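Local coordinates for protein colicin-B (Escherichia coli, PDB 1RH1) that kills Escherichia coli and closely related bacteria by forming a channel that depolarises the cytoplasmic membrane and dissipates cellular energy, at residues A[65-71]-A[242-247]; A[122-128]-A[179-185]; A[461-465]-A[492-497]; A[426-431]-A[442-447]. One frame throughout, in Å; residues are numbered along the deposited sequence.

Contact 1 of 4, residues A[65-71]-A[242-247]; sequences FPGIIRR and IQEDGV
Arg-70 meets Ile-242 and Glu-244 along most of its length: a side chain that sets off away from its neighbour can still come back to it. CB comes no nearer than 4.2 Å to Glu-244 OE1. The bend at chi2 sets CD 3.1 Å from Glu-244 OE1, and a further bend at chi3 turns NE toward the carbonyl oxygen of Val-63, a bond that pins the guanidinium. At CZ the group lies over the Ile-242 methyl CG2, which sits 3.4 Å from the guanidinium plane, toward its rim. NH1 reaches Glu-244 OE1, in the plane of the guanidinium, in a weak but almost straight hydrogen bond (3.4 Å, 173°) that is part of a salt bridge.

The other carboxylate oxygen, Glu-244 OE2, is 3.2 Å from Arg-71 CB. Arg-71 runs on, extended from CG to NE, past the carbonyl oxygen of Asp-245. Apolar contacts accompany the ion pair: Ile-68 CG2 meets Ile-242 CG2 at 3.5 Å, crossing at about a right angle, and Ile-69 CD1 touches Val-247 CG1 at 4.0 Å.

Without a backbone ladder, the contact ties the start of strand 70-73 to the loop leading into strand 247-248. Each segment contains a type II beta turn, Phe-65 to Ile-68 and Glu-244 to Val-247, with Gly-67 or Gly-246 at the third position, where positive phi favours glycine.

Contact 2 of 4, residues A[122-128]-A[179-185]; sequences AVSFARL and TQYMAII
Met-182 exchanges the shortest hydrogen bonds of this strand pair. Its N donates to Ala-126 O at 2.7 Å, and its own carbonyl oxygen accepts Phe-125 N at 2.8 Å, in the carbonyl plane. A second, weak bond from Ala-126 N reaches the same oxygen at 3.3 Å. Two successive residues facing one make a classic beta bulge, which shifts the register by one and marks the corner in strand 121-128. On one side of it Leu-128 N bonds to Gln-180 O at 3.1 Å; on the other, Ile-184 N reaches Val-123 O at 3.0 Å from well above the carbonyl plane, with a weaker bond returned from Val-123 N.

In this antiparallel sheet 121-128 also borders strands 247-248 and 252-256, while 179-186 also pairs with 169-176. At the bulge, chi1 of 64° turns the Phe-125 ring over the partner strand; one face takes Met-182 CB and the edge meets Ile-184 N. On the face shared by Arg-127 and Tyr-181, Arg-127 CG lies 3.6 Å from Tyr-181 CE2, and the guanidinium goes on to a salt bridge with Glu-250. Toward the strand end, Leu-128 CD1 packs 3.8 Å from Met-182 CG.

Contact 3 of 4, residues A[461-465]-A[492-497]; sequences LSLFS and AIGAFI
Two phenylalanines, Phe-464 on helix 457-472 and Phe-496 near the C-terminal end of segment 492-497, supply the aromatic part of this contact. They form a T-shaped pair in which Phe-496 turns its edge to the face of Phe-464, with centroids 5.7 Å apart and planes at 80°. The torsion of Phe-464, with CG anti to the backbone N (chi1 -177°), carries its ring across to the other helix.

Aliphatic contacts add to the pair. At the edge of the Phe-464 ring, CE2 lies 4.1 Å from the methyl CB of Ala-492, and the same ring atom is 4.2 Å from Ile-493 CG1. Leu-461 divides its two methyls: CD2 slides past Phe-496 CB, while CD1 meets Ile-497 CG1 at 4.2 Å, the two chains crossing at about a right angle.

No hydrogen bond crosses between the two segments. Ser-465 OG donates to Leu-461 O at 2.8 Å, one turn back, and that oxygen also accepts Ser-465 N; the two donors arrive from opposite faces of the carbonyl plane. Held this way, the hydroxyl can lie against aliphatic carbon, 3.3 Å from Ile-493 CG2, without leaving its proton unused.

Both segments fall in predicted transmembrane helices, consistent with the hydrophobic hairpin at the heart of channel-forming colicins. Around them, helix 441-452 packs on both phenylalanines, helix 342-357 touches Ser-465, Ile-493 and Ile-497, and helix 291-340 adds Ile-329 beside Ser-465 and Ile-493.

Contact 4 of 4, residues A[426-431]-A[442-447]; sequences NIREKS and PLMLEV
Ile-427 and Ser-431, which both rest on Leu-443 of the next helix, share a doubly gripped carbonyl: Ile-427 O accepts Ser-431 OG at 2.9 Å, from above the carbonyl plane, and also, weakly, Ser-431 N. Across the contact, Lys-430 NZ forms a salt bridge with Glu-446 OE2, a weak hydrogen bond of 3.2 Å. The lysine reaches it fully extended beyond CG, and its CD passes 3.3 Å from Pro-442 O on the way. Glu-446 meets it by a bend: CG stands anti to the backbone N (chi1 176°), then chi2 folds the carboxylate back so that CD lies 3.7 Å from Asn-426 CB. Its other oxygen, OE1, takes a weak bond from Trp-450 NE1.

The two helices form a helical hairpin, neighbours in the chain and nearly antiparallel, with short-segment axes 8.9 Å apart at 157°, within the helical pore-forming domain. Lys-430 and Leu-443 bring the backbones closest. On the buried side, Leu-443 CD2 sits 3.7 Å from Ile-427 CD1, the side chains meeting at about a right angle, and Phe-464 of helix 457-472 packs against both. On the partly exposed side, Lys-430 CG lies 3.9 Å from Pro-442 CB.

How the contacts relate
From the N terminus, the chain opens contact 1 at 65-71, then makes and closes contact 2 between 122-128 and 179-185 before contact 1 closes at 242-247. Contact 2 is thus nested inside contact 1, and the two touch where Ile-69 and Val-247 pack on Ala-126. The long helix 291-340 then leads into the pore-forming domain, on the opposite side of the chain's centre. There contact 4 closes a short helical hairpin, and contact 3 follows in series, joining the next two helices; none of the four cross. Leu-443 and Val-447 against Phe-464, and Met-444 and Val-447 against Phe-496, unite these two pairs. Contacts 2 and 3 remain about 35 Å apart between nearest atoms.

Contact 1 of 4, residues A[65-71]-A[242-247]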
loop_
_atom_site.group_PDB
_atom_site.type_symbol
_atom_site.label_atom_id
_atom_site.label_comp_id
_atom_site.label_asym_id
_atom_site.label_seq_id
_atom_site.Cartn_x
_atom_site.Cartn_y
_atom_site.Cartn_z
ATOM N N PHE A 65 20.460 -19.286 18.074
ATOM C CA PHE A 65 19.858 -20.488 17.479
ATOM C C PHE A 65 18.673 -20.012 16.645
ATOM O O PHE A 65 17.956 -19.097 17.080
ATOM C CB PHE A 65 19.248 -21.441 18.462
ATOM C CG PHE A 65 20.161 -21.890 19.561
ATOM C CD1 PHE A 65 19.976 -21.387 20.844
ATOM C CD2 PHE A 65 21.168 -22.808 19.299
ATOM C CE1 PHE A 65 20.811 -21.809 21.877
ATOM C CE2 PHE A 65 22.005 -23.227 20.337
ATOM C CZ PHE A 65 21.828 -22.731 21.627
ATOM N N PRO A 66 18.388 -20.552 15.448
ATOM C CA PRO A 66 17.318 -20.037 14.605
ATOM C C PRO A 66 15.945 -20.321 15.180
ATOM O O PRO A 66 15.653 -21.383 15.749
ATOM C CB PRO A 66 17.591 -20.666 13.248
ATOM C CG PRO A 66 18.409 -21.900 13.504
ATOM C CD PRO A 66 19.202 -21.547 14.747
ATOM N N GLY A 67 15.209 -19.204 15.132
ATOM C CA GLY A 67 13.847 -19.130 15.619
ATOM C C GLY A 67 13.737 -18.737 17.073
ATOM O O GLY A 67 12.670 -18.300 17.483
ATOM N N ILE A 68 14.794 -18.880 17.880
ATOM C CA ILE A 68 14.757 -18.528 19.299
ATOM C C ILE A 68 15.242 -17.093 19.605
ATOM O O ILE A 68 16.433 -16.766 19.540
ATOM C CB ILE A 68 15.600 -19.615 20.092
ATOM C CG1 ILE A 68 14.980 -21.004 19.963
ATOM C CG2 ILE A 68 15.589 -19.312 21.578
ATOM C CD1 ILE A 68 15.759 -22.191 20.587
ATOM N N ILE A 69 14.270 -16.240 19.983
ATOM C CA ILE A 69 14.477 -14.838 20.363
ATOM C C ILE A 69 15.354 -14.674 21.591
ATOM O O ILE A 69 15.231 -15.394 22.590
ATOM C CB ILE A 69 13.151 -14.123 20.677
ATOM C CG1 ILE A 69 12.193 -14.241 19.524
ATOM C CG2 ILE A 69 13.410 -12.651 20.911
ATOM C CD1 ILE A 69 10.829 -13.634 19.851
ATOM N N ARG A 70 16.230 -13.666 21.457
ATOM C CA ARG A 70 17.207 -13.283 22.462
ATOM C C ARG A 70 17.361 -11.778 22.614
ATOM O O ARG A 70 17.405 -10.977 21.682
ATOM C CB ARG A 70 18.565 -13.852 22.124
ATOM C CG ARG A 70 18.633 -15.352 22.065
ATOM C CD ARG A 70 18.617 -16.001 23.425
ATOM N NE ARG A 70 19.713 -16.955 23.429
ATOM C CZ ARG A 70 20.281 -17.470 24.517
ATOM N NH1 ARG A 70 19.856 -17.137 25.738
ATOM N NH2 ARG A 70 21.313 -18.303 24.355
ATOM N N ARG A 71 17.468 -11.478 23.901
ATOM C CA ARG A 71 17.631 -10.151 24.436
ATOM C C ARG A 71 19.123 -9.855 24.530
ATOM O O ARG A 71 19.870 -10.373 25.368
ATOM C CB ARG A 71 16.907 -10.196 25.752
ATOM C CG ARG A 71 16.831 -8.914 26.509
ATOM C CD ARG A 71 15.773 -9.079 27.575
ATOM N NE ARG A 71 15.709 -7.829 28.310
ATOM C CZ ARG A 71 14.769 -6.903 28.085
ATOM N NH1 ARG A 71 13.818 -7.082 27.161
ATOM N NH2 ARG A 71 14.780 -5.771 28.797
ATOM N N ILE A 242 15.173 -21.918 26.645
ATOM C CA ILE A 242 15.696 -20.567 26.409
ATOM C C ILE A 242 14.518 -19.588 26.593
ATOM O O ILE A 242 13.827 -19.167 25.653
ATOM C CB ILE A 242 16.336 -20.424 24.961
ATOM C CG1 ILE A 242 17.567 -21.246 24.720
ATOM C CG2 ILE A 242 16.899 -19.029 24.840
ATOM C CD1 ILE A 242 17.442 -22.755 24.878
ATOM N N GLN A 243 14.229 -19.310 27.873
ATOM C CA GLN A 243 13.168 -18.383 28.254
ATOM C C GLN A 243 13.766 -17.013 28.494
ATOM O O GLN A 243 14.593 -16.866 29.389
ATOM C CB GLN A 243 12.483 -18.832 29.537
ATOM C CG GLN A 243 12.038 -20.273 29.443
ATOM C CD GLN A 243 11.174 -20.733 30.604
ATOM O OE1 GLN A 243 9.987 -20.409 30.648
ATOM N NE2 GLN A 243 11.720 -21.512 31.547
ATOM N N GLU A 244 13.415 -16.009 27.692
ATOM C CA GLU A 244 13.906 -14.655 27.903
ATOM C C GLU A 244 12.960 -13.886 28.797
ATOM O O GLU A 244 11.768 -14.216 28.881
ATOM C CB GLU A 244 14.026 -13.880 26.603
ATOM C CG GLU A 244 15.229 -14.242 25.743
ATOM C CD GLU A 244 16.592 -13.989 26.382
ATOM O OE1 GLU A 244 17.518 -14.738 26.072
ATOM O OE2 GLU A 244 16.733 -13.055 27.178
ATOM N N ASP A 245 13.463 -12.870 29.501
ATOM C CA ASP A 245 12.578 -12.086 30.327
ATOM C C ASP A 245 11.983 -10.992 29.444
ATOM O O ASP A 245 12.659 -10.314 28.658
ATOM C CB ASP A 245 13.372 -11.523 31.517
ATOM C CG ASP A 245 13.879 -12.582 32.512
ATOM O OD1 ASP A 245 13.115 -13.487 32.859
ATOM O OD2 ASP A 245 15.035 -12.505 32.952
ATOM N N GLY A 246 10.649 -10.922 29.530
ATOM C CA GLY A 246 9.852 -9.960 28.785
ATOM C C GLY A 246 9.446 -10.406 27.392
ATOM O O GLY A 246 8.978 -9.570 26.605
ATOM N N VAL A 247 9.682 -11.709 27.110
ATOM C CA VAL A 247 9.385 -12.372 25.838
ATOM C C VAL A 247 8.660 -13.663 26.171
ATOM O O VAL A 247 9.233 -14.721 26.450
ATOM C CB VAL A 247 10.680 -12.719 25.013
ATOM C CG1 VAL A 247 10.382 -13.601 23.803
ATOM C CG2 VAL A 247 11.249 -11.450 24.419
#

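Contact 2 of 4, residues A[122-128]-A[179-185]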
loop_
_atom_site.group_PDB
_atom_site.type_symbol
_atom_site.label_atom_id
_atom_site.label_comp_id
_atom_site.label_asym_id
_atom_site.label_seq_id
_atom_site.Cartn_x
_atom_site.Cartn_y
_atom_site.Cartn_z
ATOM N N ALA A 122 0.051 -11.962 8.865
ATOM C CA ALA A 122 0.922 -12.184 9.991
ATOM C C ALA A 122 0.359 -13.125 11.010
ATOM O O ALA A 122 -0.848 -13.177 11.196
ATOM C CB ALA A 122 1.199 -10.872 10.686
ATOM N N VAL A 123 1.246 -13.886 11.645
ATOM C CA VAL A 123 0.894 -14.709 12.776
ATOM C C VAL A 123 1.963 -14.570 13.877
ATOM O O VAL A 123 3.142 -14.805 13.644
ATOM C CB VAL A 123 0.759 -16.185 12.323
ATOM C CG1 VAL A 123 0.319 -17.007 13.533
ATOM C CG2 VAL A 123 -0.321 -16.387 11.252
ATOM N N SER A 124 1.629 -14.193 15.115
ATOM C CA SER A 124 2.596 -14.038 16.202
ATOM C C SER A 124 3.281 -15.300 16.717
ATOM O O SER A 124 2.626 -16.332 16.788
ATOM C CB SER A 124 1.918 -13.366 17.400
ATOM O OG SER A 124 0.846 -14.158 17.896
ATOM N N PHE A 125 4.570 -15.234 17.094
ATOM C CA PHE A 125 5.233 -16.357 17.723
ATOM C C PHE A 125 5.764 -16.056 19.151
ATOM O O PHE A 125 6.084 -16.949 19.947
ATOM C CB PHE A 125 6.335 -16.841 16.757
ATOM C CG PHE A 125 7.501 -15.940 16.397
ATOM C CD1 PHE A 125 8.643 -15.929 17.196
ATOM C CD2 PHE A 125 7.430 -15.119 15.279
ATOM C CE1 PHE A 125 9.700 -15.092 16.878
ATOM C CE2 PHE A 125 8.492 -14.288 14.973
ATOM C CZ PHE A 125 9.620 -14.275 15.774
ATOM N N ALA A 126 5.807 -14.768 19.541
ATOM C CA ALA A 126 6.159 -14.320 20.893
ATOM C C ALA A 126 5.521 -12.978 21.158
ATOM O O ALA A 126 5.443 -12.137 20.262
ATOM C CB ALA A 126 7.624 -14.093 21.088
ATOM N N ARG A 127 5.052 -12.838 22.408
ATOM C CA ARG A 127 4.382 -11.659 22.974
ATOM C C ARG A 127 5.327 -10.920 23.902
ATOM O O ARG A 127 5.968 -11.528 24.751
ATOM C CB ARG A 127 3.156 -12.070 23.783
ATOM C CG ARG A 127 2.313 -10.918 24.331
ATOM C CD ARG A 127 1.074 -11.396 25.069
ATOM N NE ARG A 127 1.451 -12.263 26.173
ATOM C CZ ARG A 127 1.540 -11.833 27.440
ATOM N NH1 ARG A 127 1.266 -10.568 27.764
ATOM N NH2 ARG A 127 1.988 -12.654 28.396
ATOM N N LEU A 128 5.406 -9.604 23.747
ATOM C CA LEU A 128 6.297 -8.764 24.529
ATOM C C LEU A 128 5.744 -7.844 25.636
ATOM O O LEU A 128 4.885 -6.963 25.458
ATOM C CB LEU A 128 7.093 -7.940 23.529
ATOM C CG LEU A 128 8.382 -8.474 22.948
ATOM C CD1 LEU A 128 8.287 -9.883 22.406
ATOM C CD2 LEU A 128 8.739 -7.519 21.871
ATOM N N THR A 179 -0.405 -3.638 22.657
ATOM C CA THR A 179 0.662 -4.510 23.148
ATOM C C THR A 179 1.475 -5.022 21.948
ATOM O O THR A 179 0.890 -5.485 20.962
ATOM C CB THR A 179 0.072 -5.710 23.999
ATOM O OG1 THR A 179 0.512 -6.934 23.403
ATOM C CG2 THR A 179 -1.441 -5.708 24.096
ATOM N N GLN A 180 2.821 -4.928 22.007
ATOM C CA GLN A 180 3.690 -5.323 20.899
ATOM C C GLN A 180 3.981 -6.817 20.871
ATOM O O GLN A 180 4.351 -7.435 21.868
ATOM C CB GLN A 180 5.006 -4.533 20.984
ATOM C CG GLN A 180 6.167 -4.857 20.048
ATOM C CD GLN A 180 7.447 -4.180 20.500
ATOM O OE1 GLN A 180 7.919 -3.248 19.884
ATOM N NE2 GLN A 180 8.079 -4.561 21.589
ATOM N N TYR A 181 3.779 -7.384 19.682
ATOM C CA TYR A 181 4.012 -8.790 19.387
ATOM C C TYR A 181 5.215 -9.029 18.481
ATOM O O TYR A 181 5.697 -8.081 17.871
ATOM C CB TYR A 181 2.787 -9.331 18.721
ATOM C CG TYR A 181 1.684 -9.524 19.722
ATOM C CD1 TYR A 181 0.852 -8.475 20.095
ATOM C CD2 TYR A 181 1.518 -10.792 20.274
ATOM C CE1 TYR A 181 -0.153 -8.697 21.028
ATOM C CE2 TYR A 181 0.509 -11.015 21.205
ATOM C CZ TYR A 181 -0.312 -9.962 21.569
ATOM O OH TYR A 181 -1.295 -10.195 22.499
ATOM N N MET A 182 5.766 -10.242 18.398
ATOM C CA MET A 182 6.736 -10.550 17.359
ATOM C C MET A 182 6.110 -11.627 16.493
ATOM O O MET A 182 5.648 -12.644 17.009
ATOM C CB MET A 182 8.033 -11.027 17.974
ATOM C CG MET A 182 8.737 -9.841 18.612
ATOM S SD MET A 182 10.450 -9.704 18.097
ATOM C CE MET A 182 10.173 -9.541 16.363
ATOM N N ALA A 183 6.063 -11.374 15.180
ATOM C CA ALA A 183 5.343 -12.198 14.229
ATOM C C ALA A 183 6.084 -12.616 12.992
ATOM O O ALA A 183 7.146 -12.082 12.704
ATOM C CB ALA A 183 4.139 -11.486 13.719
ATOM N N ILE A 184 5.519 -13.557 12.224
ATOM C CA ILE A 184 6.071 -13.940 10.936
ATOM C C ILE A 184 5.158 -13.428 9.848
ATOM O O ILE A 184 4.004 -13.820 9.752
ATOM C CB ILE A 184 6.228 -15.477 10.845
ATOM C CG1 ILE A 184 6.674 -15.818 9.447
ATOM C CG2 ILE A 184 4.952 -16.197 11.225
ATOM C CD1 ILE A 184 6.798 -17.316 9.236
ATOM N N ILE A 185 5.631 -12.520 9.018
ATOM C CA ILE A 185 4.785 -12.045 7.955
ATOM C C ILE A 185 5.076 -12.745 6.655
ATOM O O ILE A 185 6.097 -13.383 6.460
ATOM C CB ILE A 185 4.943 -10.525 7.807
ATOM C CG1 ILE A 185 6.359 -10.041 7.711
ATOM C CG2 ILE A 185 4.339 -9.938 9.050
ATOM C CD1 ILE A 185 6.514 -8.518 7.546
#

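Contact 3 of 4, residues A[461-465]-A[492-497]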
loop_
_atom_site.group_PDB
_atom_site.type_symbol
_atom_site.label_atom_id
_atom_site.label_comp_id
_atom_site.label_asym_id
_atom_site.label_seq_id
_atom_site.Cartn_x
_atom_site.Cartn_y
_atom_site.Cartn_z
ATOM N N LEU A 461 -17.827 13.333 -13.465
ATOM C CA LEU A 461 -17.941 13.049 -14.884
ATOM C C LEU A 461 -18.853 11.846 -15.088
ATOM O O LEU A 461 -19.683 11.851 -15.996
ATOM C CB LEU A 461 -16.617 12.685 -15.507
ATOM C CG LEU A 461 -16.079 13.507 -16.665
ATOM C CD1 LEU A 461 -14.944 12.701 -17.231
ATOM C CD2 LEU A 461 -17.104 13.786 -17.758
ATOM N N SER A 462 -18.729 10.812 -14.246
ATOM C CA SER A 462 -19.534 9.621 -14.373
ATOM C C SER A 462 -21.002 9.902 -14.202
ATOM O O SER A 462 -21.718 9.733 -15.176
ATOM C CB SER A 462 -19.091 8.628 -13.370
ATOM O OG SER A 462 -17.836 8.205 -13.863
ATOM N N LEU A 463 -21.481 10.377 -13.047
ATOM C CA LEU A 463 -22.868 10.776 -12.820
ATOM C C LEU A 463 -23.458 11.604 -13.944
ATOM O O LEU A 463 -24.562 11.320 -14.372
ATOM C CB LEU A 463 -22.909 11.550 -11.532
ATOM C CG LEU A 463 -24.154 12.168 -10.979
ATOM C CD1 LEU A 463 -25.223 11.149 -10.698
ATOM C CD2 LEU A 463 -23.770 12.819 -9.677
ATOM N N PHE A 464 -22.734 12.565 -14.495
ATOM C CA PHE A 464 -23.236 13.378 -15.569
ATOM C C PHE A 464 -23.386 12.593 -16.842
ATOM O O PHE A 464 -24.392 12.698 -17.546
ATOM C CB PHE A 464 -22.296 14.506 -15.811
ATOM C CG PHE A 464 -22.772 15.455 -16.888
ATOM C CD1 PHE A 464 -23.888 16.255 -16.664
ATOM C CD2 PHE A 464 -22.083 15.529 -18.089
ATOM C CE1 PHE A 464 -24.302 17.128 -17.659
ATOM C CE2 PHE A 464 -22.509 16.411 -19.077
ATOM C CZ PHE A 464 -23.619 17.210 -18.861
ATOM N N SER A 465 -22.331 11.837 -17.145
ATOM C CA SER A 465 -22.317 11.015 -18.342
ATOM C C SER A 465 -23.298 9.867 -18.226
ATOM O O SER A 465 -24.034 9.638 -19.171
ATOM C CB SER A 465 -20.937 10.465 -18.579
ATOM O OG SER A 465 -20.016 11.533 -18.713
ATOM N N ALA A 492 -21.688 17.441 -24.942
ATOM C CA ALA A 492 -21.689 17.856 -23.546
ATOM C C ALA A 492 -20.694 17.055 -22.720
ATOM O O ALA A 492 -19.841 17.656 -22.074
ATOM C CB ALA A 492 -23.062 17.686 -22.931
ATOM N N ILE A 493 -20.695 15.728 -22.694
ATOM C CA ILE A 493 -19.652 14.992 -21.995
ATOM C C ILE A 493 -18.280 15.327 -22.580
ATOM O O ILE A 493 -17.267 15.378 -21.885
ATOM C CB ILE A 493 -19.930 13.541 -22.149
ATOM C CG1 ILE A 493 -21.236 13.257 -21.485
ATOM C CG2 ILE A 493 -18.829 12.715 -21.537
ATOM C CD1 ILE A 493 -21.763 11.911 -21.979
ATOM N N GLY A 494 -18.270 15.604 -23.885
ATOM C CA GLY A 494 -17.051 15.958 -24.600
ATOM C C GLY A 494 -16.335 17.172 -24.024
ATOM O O GLY A 494 -15.159 17.093 -23.653
ATOM N N ALA A 495 -17.121 18.256 -23.918
ATOM C CA ALA A 495 -16.688 19.550 -23.410
ATOM C C ALA A 495 -16.003 19.576 -22.045
ATOM O O ALA A 495 -15.224 20.481 -21.790
ATOM C CB ALA A 495 -17.884 20.478 -23.349
ATOM N N PHE A 496 -16.271 18.619 -21.152
ATOM C CA PHE A 496 -15.624 18.523 -19.858
ATOM C C PHE A 496 -14.324 17.756 -19.949
ATOM O O PHE A 496 -13.598 17.634 -18.958
ATOM C CB PHE A 496 -16.534 17.806 -18.820
ATOM C CG PHE A 496 -17.612 18.724 -18.243
ATOM C CD1 PHE A 496 -18.950 18.536 -18.583
ATOM C CD2 PHE A 496 -17.246 19.798 -17.417
ATOM C CE1 PHE A 496 -19.905 19.425 -18.104
ATOM C CE2 PHE A 496 -18.212 20.682 -16.941
ATOM C CZ PHE A 496 -19.540 20.496 -17.288
ATOM N N ILE A 497 -14.025 17.206 -21.130
ATOM C CA ILE A 497 -12.849 16.363 -21.281
ATOM C C ILE A 497 -11.908 17.005 -22.265
ATOM O O ILE A 497 -10.735 17.239 -21.978
ATOM C CB ILE A 497 -13.217 14.933 -21.799
ATOM C CG1 ILE A 497 -14.353 14.280 -21.028
ATOM C CG2 ILE A 497 -11.974 14.076 -21.627
ATOM C CD1 ILE A 497 -14.715 12.873 -21.464
#

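Contact 4 of 4, residues A[426-431]-A[442-447]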
loop_
_atom_site.group_PDB
_atom_site.type_symbol
_atom_site.label_atom_id
_atom_site.label_comp_id
_atom_site.label_asym_id
_atom_site.label_seq_id
_atom_site.Cartn_x
_atom_site.Cartn_y
_atom_site.Cartn_z
ATOM N N ASN A 426 -31.477 17.454 -10.803
ATOM C CA ASN A 426 -31.082 18.735 -11.331
ATOM C C ASN A 426 -30.639 18.595 -12.759
ATOM O O ASN A 426 -31.072 19.409 -13.557
ATOM C CB ASN A 426 -29.976 19.332 -10.515
ATOM C CG ASN A 426 -30.474 19.752 -9.151
ATOM O OD1 ASN A 426 -29.832 19.437 -8.162
ATOM N ND2 ASN A 426 -31.608 20.447 -9.052
ATOM N N ILE A 427 -29.884 17.551 -13.129
ATOM C CA ILE A 427 -29.480 17.349 -14.519
ATOM C C ILE A 427 -30.703 17.289 -15.416
ATOM O O ILE A 427 -30.719 17.867 -16.492
ATOM C CB ILE A 427 -28.671 16.047 -14.661
ATOM C CG1 ILE A 427 -27.431 16.041 -13.762
ATOM C CG2 ILE A 427 -28.222 15.939 -16.105
ATOM C CD1 ILE A 427 -26.443 17.180 -14.060
ATOM N N ARG A 428 -31.754 16.663 -14.890
ATOM C CA ARG A 428 -33.017 16.527 -15.589
ATOM C C ARG A 428 -33.660 17.879 -15.835
ATOM O O ARG A 428 -33.774 18.269 -16.993
ATOM C CB ARG A 428 -33.937 15.628 -14.778
ATOM C CG ARG A 428 -35.282 15.389 -15.413
ATOM C CD ARG A 428 -36.422 16.146 -14.729
ATOM N NE ARG A 428 -36.637 15.639 -13.388
ATOM C CZ ARG A 428 -37.221 14.464 -13.145
ATOM N NH1 ARG A 428 -37.655 13.713 -14.159
ATOM N NH2 ARG A 428 -37.288 14.003 -11.887
ATOM N N GLU A 429 -34.031 18.628 -14.788
ATOM C CA GLU A 429 -34.645 19.944 -14.947
ATOM C C GLU A 429 -33.807 20.901 -15.785
ATOM O O GLU A 429 -34.336 21.720 -16.543
ATOM C CB GLU A 429 -34.855 20.585 -13.613
ATOM C CG GLU A 429 -35.810 19.882 -12.693
ATOM C CD GLU A 429 -35.742 20.366 -11.244
ATOM O OE1 GLU A 429 -34.945 21.256 -10.914
ATOM O OE2 GLU A 429 -36.486 19.830 -10.420
ATOM N N LYS A 430 -32.482 20.755 -15.650
ATOM C CA LYS A 430 -31.542 21.579 -16.368
ATOM C C LYS A 430 -31.242 21.072 -17.776
ATOM O O LYS A 430 -30.722 21.824 -18.598
ATOM C CB LYS A 430 -30.284 21.690 -15.515
ATOM C CG LYS A 430 -30.651 22.580 -14.342
ATOM C CD LYS A 430 -29.639 22.651 -13.231
ATOM C CE LYS A 430 -30.230 23.619 -12.217
ATOM N NZ LYS A 430 -29.241 23.981 -11.217
ATOM N N SER A 431 -31.524 19.813 -18.123
ATOM C CA SER A 431 -31.422 19.407 -19.512
ATOM C C SER A 431 -32.697 19.893 -20.176
ATOM O O SER A 431 -32.658 20.314 -21.327
ATOM C CB SER A 431 -31.327 17.896 -19.649
ATOM O OG SER A 431 -30.061 17.394 -19.232
ATOM N N PRO A 442 -27.105 26.533 -16.759
ATOM C CA PRO A 442 -27.533 25.770 -15.593
ATOM C C PRO A 442 -27.103 24.319 -15.531
ATOM O O PRO A 442 -26.834 23.803 -14.449
ATOM C CB PRO A 442 -29.023 25.940 -15.589
ATOM C CG PRO A 442 -29.338 26.416 -16.989
ATOM C CD PRO A 442 -28.195 27.354 -17.232
ATOM N N LEU A 443 -26.999 23.673 -16.693
ATOM C CA LEU A 443 -26.553 22.294 -16.745
ATOM C C LEU A 443 -25.073 22.207 -16.495
ATOM O O LEU A 443 -24.680 21.394 -15.661
ATOM C CB LEU A 443 -26.774 21.632 -18.098
ATOM C CG LEU A 443 -27.200 20.172 -18.241
ATOM C CD1 LEU A 443 -26.537 19.649 -19.479
ATOM C CD2 LEU A 443 -26.786 19.307 -17.074
ATOM N N MET A 444 -24.259 22.993 -17.205
ATOM C CA MET A 444 -22.817 22.866 -17.084
ATOM C C MET A 444 -22.303 23.388 -15.761
ATOM O O MET A 444 -21.355 22.879 -15.181
ATOM C CB MET A 444 -22.161 23.592 -18.248
ATOM C CG MET A 444 -22.671 23.035 -19.602
ATOM S SD MET A 444 -22.621 21.236 -19.796
ATOM C CE MET A 444 -21.202 21.150 -20.815
ATOM N N LEU A 445 -23.040 24.329 -15.207
ATOM C CA LEU A 445 -22.715 24.957 -13.941
ATOM C C LEU A 445 -22.994 24.066 -12.739
ATOM O O LEU A 445 -22.278 24.090 -11.750
ATOM C CB LEU A 445 -23.510 26.260 -13.892
ATOM C CG LEU A 445 -23.198 27.435 -12.976
ATOM C CD1 LEU A 445 -21.733 27.833 -13.062
ATOM C CD2 LEU A 445 -24.130 28.587 -13.377
ATOM N N GLU A 446 -24.035 23.260 -12.804
ATOM C CA GLU A 446 -24.385 22.313 -11.764
ATOM C C GLU A 446 -23.303 21.257 -11.658
ATOM O O GLU A 446 -23.018 20.797 -10.549
ATOM C CB GLU A 446 -25.736 21.682 -12.121
ATOM C CG GLU A 446 -26.330 20.575 -11.250
ATOM C CD GLU A 446 -26.749 20.931 -9.835
ATOM O OE1 GLU A 446 -26.623 20.057 -8.975
ATOM O OE2 GLU A 446 -27.209 22.054 -9.588
ATOM N N VAL A 447 -22.671 20.891 -12.793
ATOM C CA VAL A 447 -21.655 19.837 -12.808
ATOM C C VAL A 447 -20.412 20.362 -12.112
ATOM O O VAL A 447 -19.825 19.662 -11.282
ATOM C CB VAL A 447 -21.301 19.408 -14.255
ATOM C CG1 VAL A 447 -20.462 18.153 -14.179
ATOM C CG2 VAL A 447 -22.537 19.113 -15.083
#